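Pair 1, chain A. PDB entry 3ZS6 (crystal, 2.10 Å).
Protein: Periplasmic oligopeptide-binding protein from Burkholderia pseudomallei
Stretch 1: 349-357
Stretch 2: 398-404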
# COMPACT_ATOMS: atom_id res chain seq x y z
N LEU A 349 -29.51 -13.62 3.91
CA LEU A 349 -28.12 -13.50 4.32
C LEU A 349 -27.90 -12.36 5.31
O LEU A 349 -28.41 -11.25 5.14
CB LEU A 349 -27.22 -13.28 3.10
CG LEU A 349 -27.04 -14.47 2.17
CD1 LEU A 349 -26.41 -14.03 0.85
CD2 LEU A 349 -26.22 -15.56 2.86
N THR A 350 -27.12 -12.64 6.34
CA THR A 350 -26.64 -11.61 7.25
C THR A 350 -25.13 -11.67 7.36
O THR A 350 -24.57 -12.75 7.59
CB THR A 350 -27.27 -11.76 8.64
OG1 THR A 350 -28.69 -11.61 8.53
CG2 THR A 350 -26.73 -10.71 9.60
N PHE A 351 -24.46 -10.53 7.18
CA PHE A 351 -23.01 -10.43 7.33
C PHE A 351 -22.64 -9.33 8.31
O PHE A 351 -23.43 -8.42 8.58
CB PHE A 351 -22.33 -10.10 5.99
CG PHE A 351 -22.57 -11.11 4.91
CD1 PHE A 351 -21.97 -12.36 4.96
CD2 PHE A 351 -23.39 -10.81 3.84
CE1 PHE A 351 -22.18 -13.29 3.97
CE2 PHE A 351 -23.61 -11.74 2.84
CZ PHE A 351 -23.00 -12.98 2.91
N THR A 352 -21.42 -9.40 8.83
CA THR A 352 -20.85 -8.28 9.57
C THR A 352 -19.91 -7.52 8.63
O THR A 352 -19.09 -8.12 7.93
CB THR A 352 -20.10 -8.77 10.83
OG1 THR A 352 -21.05 -9.30 11.77
CG2 THR A 352 -19.33 -7.64 11.48
N LEU A 353 -20.06 -6.20 8.60
CA LEU A 353 -19.20 -5.34 7.78
C LEU A 353 -18.25 -4.55 8.68
O LEU A 353 -18.65 -3.64 9.40
CB LEU A 353 -20.05 -4.39 6.91
CG LEU A 353 -19.38 -3.26 6.12
CD1 LEU A 353 -18.25 -3.77 5.25
CD2 LEU A 353 -20.41 -2.52 5.26
N THR A 354 -16.98 -4.92 8.64
CA THR A 354 -16.01 -4.30 9.53
C THR A 354 -15.16 -3.26 8.80
O THR A 354 -14.70 -3.50 7.69
CB THR A 354 -15.09 -5.37 10.15
OG1 THR A 354 -15.90 -6.40 10.74
CG2 THR A 354 -14.18 -4.76 11.21
N TYR A 355 -14.97 -2.10 9.43
CA TYR A 355 -14.10 -1.06 8.87
C TYR A 355 -13.28 -0.41 9.97
O TYR A 355 -13.62 -0.51 11.15
CB TYR A 355 -14.92 0.00 8.14
CG TYR A 355 -15.80 0.81 9.06
CD1 TYR A 355 -17.08 0.37 9.38
CD2 TYR A 355 -15.36 2.00 9.62
CE1 TYR A 355 -17.90 1.10 10.23
CE2 TYR A 355 -16.17 2.74 10.47
CZ TYR A 355 -17.44 2.29 10.77
OH TYR A 355 -18.25 3.01 11.62
N ASN A 356 -12.20 0.27 9.60
CA ASN A 356 -11.39 0.97 10.59
C ASN A 356 -11.96 2.34 10.87
O ASN A 356 -12.30 3.08 9.95
CB ASN A 356 -9.91 1.06 10.19
CG ASN A 356 -9.72 1.76 8.86
OD1 ASN A 356 -10.17 1.27 7.83
ND2 ASN A 356 -9.04 2.91 8.88
N THR A 357 -12.09 2.66 12.16
CA THR A 357 -12.71 3.90 12.63
C THR A 357 -12.23 5.11 11.85
O THR A 357 -11.03 5.42 11.82
CB THR A 357 -12.42 4.10 14.13
OG1 THR A 357 -12.76 2.91 14.86
CG2 THR A 357 -13.21 5.30 14.69
N LYS A 398 -11.00 -13.30 10.14
CA LYS A 398 -11.95 -13.16 11.24
C LYS A 398 -13.03 -12.11 10.99
O LYS A 398 -13.80 -11.74 11.89
CB LYS A 398 -11.21 -12.88 12.55
CG LYS A 398 -10.36 -14.06 12.99
CD LYS A 398 -9.60 -13.80 14.27
CE LYS A 398 -8.75 -15.01 14.62
NZ LYS A 398 -8.16 -14.90 15.97
N VAL A 399 -13.09 -11.63 9.75
CA VAL A 399 -14.11 -10.69 9.31
C VAL A 399 -14.68 -11.23 8.00
O VAL A 399 -13.99 -11.96 7.28
CB VAL A 399 -13.52 -9.27 9.10
CG1 VAL A 399 -13.23 -8.60 10.45
CG2 VAL A 399 -12.24 -9.34 8.26
N GLN A 400 -15.92 -10.88 7.69
CA GLN A 400 -16.62 -11.43 6.52
C GLN A 400 -16.54 -10.47 5.34
O GLN A 400 -16.11 -10.84 4.25
CB GLN A 400 -18.08 -11.71 6.86
CG GLN A 400 -18.29 -12.83 7.86
CD GLN A 400 -19.75 -13.08 8.14
OE1 GLN A 400 -20.45 -12.20 8.65
NE2 GLN A 400 -20.23 -14.27 7.78
N ILE A 401 -17.00 -9.25 5.56
CA ILE A 401 -16.86 -8.17 4.59
C ILE A 401 -16.10 -7.09 5.32
O ILE A 401 -16.44 -6.77 6.46
CB ILE A 401 -18.22 -7.62 4.14
CG1 ILE A 401 -19.12 -8.76 3.63
CG2 ILE A 401 -18.04 -6.54 3.09
CD1 ILE A 401 -20.49 -8.31 3.13
N ALA A 402 -15.07 -6.54 4.70
CA ALA A 402 -14.21 -5.58 5.39
C ALA A 402 -13.73 -4.46 4.48
O ALA A 402 -13.46 -4.67 3.30
CB ALA A 402 -13.02 -6.30 6.04
N ARG A 403 -13.65 -3.25 5.03
CA ARG A 403 -13.06 -2.12 4.33
C ARG A 403 -11.59 -2.46 4.02
O ARG A 403 -10.84 -2.91 4.90
CB ARG A 403 -13.16 -0.85 5.19
CG ARG A 403 -13.15 0.46 4.39
CD ARG A 403 -11.80 0.68 3.70
NE ARG A 403 -10.74 0.87 4.67
CZ ARG A 403 -9.45 1.04 4.37
NH1 ARG A 403 -9.05 1.03 3.11
NH2 ARG A 403 -8.56 1.21 5.34
N ASP A 404 -11.19 -2.27 2.77
CA ASP A 404 -9.81 -2.53 2.37
C ASP A 404 -9.40 -1.50 1.31
O ASP A 404 -10.18 -0.63 0.95
CB ASP A 404 -9.64 -3.95 1.83
CG ASP A 404 -8.24 -4.53 2.10
OD1 ASP A 404 -7.24 -3.78 2.04
OD2 ASP A 404 -8.14 -5.74 2.36
O HOH W 1 -16.79 -8.65 9.27

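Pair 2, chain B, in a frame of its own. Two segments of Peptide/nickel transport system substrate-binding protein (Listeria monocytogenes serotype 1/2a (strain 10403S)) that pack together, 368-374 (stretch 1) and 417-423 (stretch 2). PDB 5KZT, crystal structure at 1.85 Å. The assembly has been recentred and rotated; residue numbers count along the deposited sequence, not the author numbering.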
# COMPACT_ATOMS: atom_id res chain seq x y z
N THR B 368 -1.07 -21.40 -22.41
CA THR B 368 -2.13 -21.05 -21.43
C THR B 368 -1.51 -20.46 -20.19
O THR B 368 -0.56 -21.01 -19.66
CB THR B 368 -2.95 -22.29 -21.01
OG1 THR B 368 -3.54 -22.89 -22.17
CG2 THR B 368 -4.08 -21.92 -20.03
N VAL B 369 -2.03 -19.32 -19.74
CA VAL B 369 -1.63 -18.74 -18.47
C VAL B 369 -2.84 -18.24 -17.73
O VAL B 369 -3.83 -17.85 -18.35
CB VAL B 369 -0.59 -17.60 -18.61
CG1 VAL B 369 0.79 -18.17 -18.94
CG2 VAL B 369 -1.03 -16.56 -19.64
N GLU B 370 -2.75 -18.22 -16.40
CA GLU B 370 -3.83 -17.78 -15.52
C GLU B 370 -3.53 -16.36 -15.02
O GLU B 370 -2.45 -16.10 -14.50
CB GLU B 370 -3.98 -18.80 -14.39
CG GLU B 370 -4.60 -18.36 -13.06
CD GLU B 370 -4.15 -19.31 -11.94
OE1 GLU B 370 -3.19 -18.99 -11.13
OE2 GLU B 370 -4.73 -20.43 -11.91
N PHE B 371 -4.51 -15.47 -15.20
CA PHE B 371 -4.41 -14.08 -14.76
C PHE B 371 -5.14 -13.94 -13.42
O PHE B 371 -6.35 -14.19 -13.35
CB PHE B 371 -5.02 -13.17 -15.81
CG PHE B 371 -4.83 -11.71 -15.53
CD1 PHE B 371 -3.56 -11.17 -15.45
CD2 PHE B 371 -5.92 -10.88 -15.31
CE1 PHE B 371 -3.37 -9.81 -15.17
CE2 PHE B 371 -5.75 -9.53 -15.02
CZ PHE B 371 -4.47 -8.99 -14.95
N THR B 372 -4.43 -13.52 -12.38
CA THR B 372 -5.06 -13.28 -11.07
C THR B 372 -5.41 -11.80 -10.82
O THR B 372 -4.58 -10.91 -10.98
CB THR B 372 -4.19 -13.80 -9.92
OG1 THR B 372 -4.02 -15.22 -10.05
CG2 THR B 372 -4.85 -13.55 -8.57
N SER B 373 -6.66 -11.57 -10.41
CA SER B 373 -7.11 -10.27 -9.92
C SER B 373 -8.11 -10.46 -8.75
O SER B 373 -8.29 -11.59 -8.26
CB SER B 373 -7.71 -9.44 -11.05
OG SER B 373 -7.80 -8.06 -10.68
N ASP B 374 -8.72 -9.38 -8.30
CA ASP B 374 -9.63 -9.41 -7.15
C ASP B 374 -11.04 -9.84 -7.55
O ASP B 374 -11.29 -10.10 -8.73
CB ASP B 374 -9.60 -8.06 -6.43
CG ASP B 374 -8.24 -7.76 -5.84
OD1 ASP B 374 -7.56 -8.71 -5.38
OD2 ASP B 374 -7.83 -6.58 -5.84
N ASP B 417 2.45 -18.31 -6.13
CA ASP B 417 1.53 -19.30 -6.65
C ASP B 417 0.58 -18.57 -7.58
O ASP B 417 -0.61 -18.43 -7.31
CB ASP B 417 0.82 -19.97 -5.46
CG ASP B 417 0.17 -21.27 -5.82
OD1 ASP B 417 0.68 -22.02 -6.70
OD2 ASP B 417 -0.88 -21.58 -5.20
N TYR B 418 1.12 -18.09 -8.69
CA TYR B 418 0.37 -17.35 -9.70
C TYR B 418 1.24 -17.29 -10.97
O TYR B 418 2.44 -17.59 -10.91
CB TYR B 418 -0.00 -15.93 -9.19
CG TYR B 418 1.13 -14.93 -9.13
CD1 TYR B 418 2.03 -14.95 -8.07
CD2 TYR B 418 1.31 -13.97 -10.14
CE1 TYR B 418 3.12 -14.07 -8.02
CE2 TYR B 418 2.36 -13.05 -10.07
CZ TYR B 418 3.26 -13.11 -9.00
OH TYR B 418 4.31 -12.25 -8.92
N ASP B 419 0.65 -16.97 -12.11
CA ASP B 419 1.41 -16.80 -13.35
C ASP B 419 1.67 -15.32 -13.61
O ASP B 419 2.81 -14.87 -13.75
CB ASP B 419 0.65 -17.39 -14.54
CG ASP B 419 0.47 -18.88 -14.45
OD1 ASP B 419 1.21 -19.57 -13.71
OD2 ASP B 419 -0.44 -19.37 -15.15
N PHE B 420 0.58 -14.57 -13.71
CA PHE B 420 0.63 -13.13 -13.78
C PHE B 420 -0.62 -12.56 -13.13
O PHE B 420 -1.61 -13.27 -12.97
CB PHE B 420 0.94 -12.59 -15.20
CG PHE B 420 -0.15 -12.78 -16.25
CD1 PHE B 420 -0.86 -13.96 -16.39
CD2 PHE B 420 -0.38 -11.77 -17.18
CE1 PHE B 420 -1.82 -14.10 -17.39
CE2 PHE B 420 -1.33 -11.91 -18.18
CZ PHE B 420 -2.05 -13.08 -18.29
N SER B 421 -0.54 -11.29 -12.72
CA SER B 421 -1.57 -10.71 -11.88
C SER B 421 -1.67 -9.22 -12.03
O SER B 421 -0.74 -8.57 -12.52
CB SER B 421 -1.28 -11.05 -10.41
OG SER B 421 -0.13 -10.34 -9.92
N MET B 422 -2.80 -8.69 -11.60
CA MET B 422 -3.04 -7.25 -11.54
C MET B 422 -2.69 -6.85 -10.12
O MET B 422 -3.34 -7.30 -9.18
CB MET B 422 -4.51 -6.95 -11.80
CG MET B 422 -4.89 -5.49 -11.62
SD MET B 422 -4.28 -4.47 -12.98
CE MET B 422 -5.49 -4.88 -14.21
N SER B 423 -1.66 -6.04 -9.96
CA SER B 423 -1.30 -5.56 -8.62
C SER B 423 -1.19 -4.07 -8.59
O SER B 423 -1.16 -3.43 -9.61
CB SER B 423 -0.00 -6.19 -8.17
OG SER B 423 -0.07 -7.61 -8.37
O HOH W 2 -2.22 -16.30 -11.75
O HOH W 3 -3.15 -18.70 -8.24
O HOH W 4 -2.99 -16.04 -7.47
O HOH W 5 -6.21 -6.91 -8.86

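What backbone arrangement do the two pairs share? In each, two strands run parallel, with N-to-C directions 21° apart in pair 1 and 20° in pair 2, and 14 central residues superpose with an RMSD of 0.5 Å. The bridges match as well: Leu A353 with Ile A401 corresponds to Phe B371 with Phe B420, and Thr A354 with Ala A402 to Thr B372 with Ser B421. The matched threonines serve both ways. Thr A354 N donates to Ile A401 O (2.9 Å) and Arg A403 N to Thr A354 O (2.9 Å); Thr B372 N donates to Phe B420 O (2.9 Å) and Met B422 N to Thr B372 O (2.9 Å).

How is the pairing extended where the second strand has not yet begun? A side chain stands in for a backbone carbonyl. Gln A400 OE1 accepts from Thr A352 N at 3.0 Å, and at the matching position Asp B419 OD2 accepts from Glu B370 N at 2.9 Å. The shorter aspartate reaches the equivalent amide, both residues having chi1 in the m well. Beside this bond the backbone link is weak in both: Ile A401 N to Thr A352 O is 3.4 Å, and Phe B420 N to Glu B370 O is 3.5 Å. A water helps bridge the gap, water 1 donating to Thr A352 O (2.7 Å) and accepting from Gln A400 N (2.9 Å). Water 2 likewise accepts from Asp B419 N (3.0 Å) and lies 2.8 Å from Glu B370 O.

How do different side chains fill the face carrying the first bridge? Pair 1 uses aliphatic groups: Leu A353 CD1 meets Ile A401 CG2 at 3.5 Å, and Ile A401 CD1 also touches Phe A351 CB at 3.8 Å. Pair 2 places its aromatics differently. The edge of Phe B371 points toward the face of Phe B420, with centroids 4.8 Å apart and planes at 61°, while the smaller Val B369 occupies the position of Phe A351 and brings CG2 to 3.4 Å from Phe B420 CE1.

Where do the solutions diverge most? Arg A403 and Met B422 match in backbone, but their side-chain centres lie 3.5 Å apart. Arg A403 forms a polar link: NH2 and NE donate to Asn A356 OD1 at 3.0 and 3.2 Å, so one oxygen receives both bonds at the guanidinium edge. Met B422 packs instead, its CB 3.8 Å from Phe B371 CZ and 3.6 Å from Ser B373 OG.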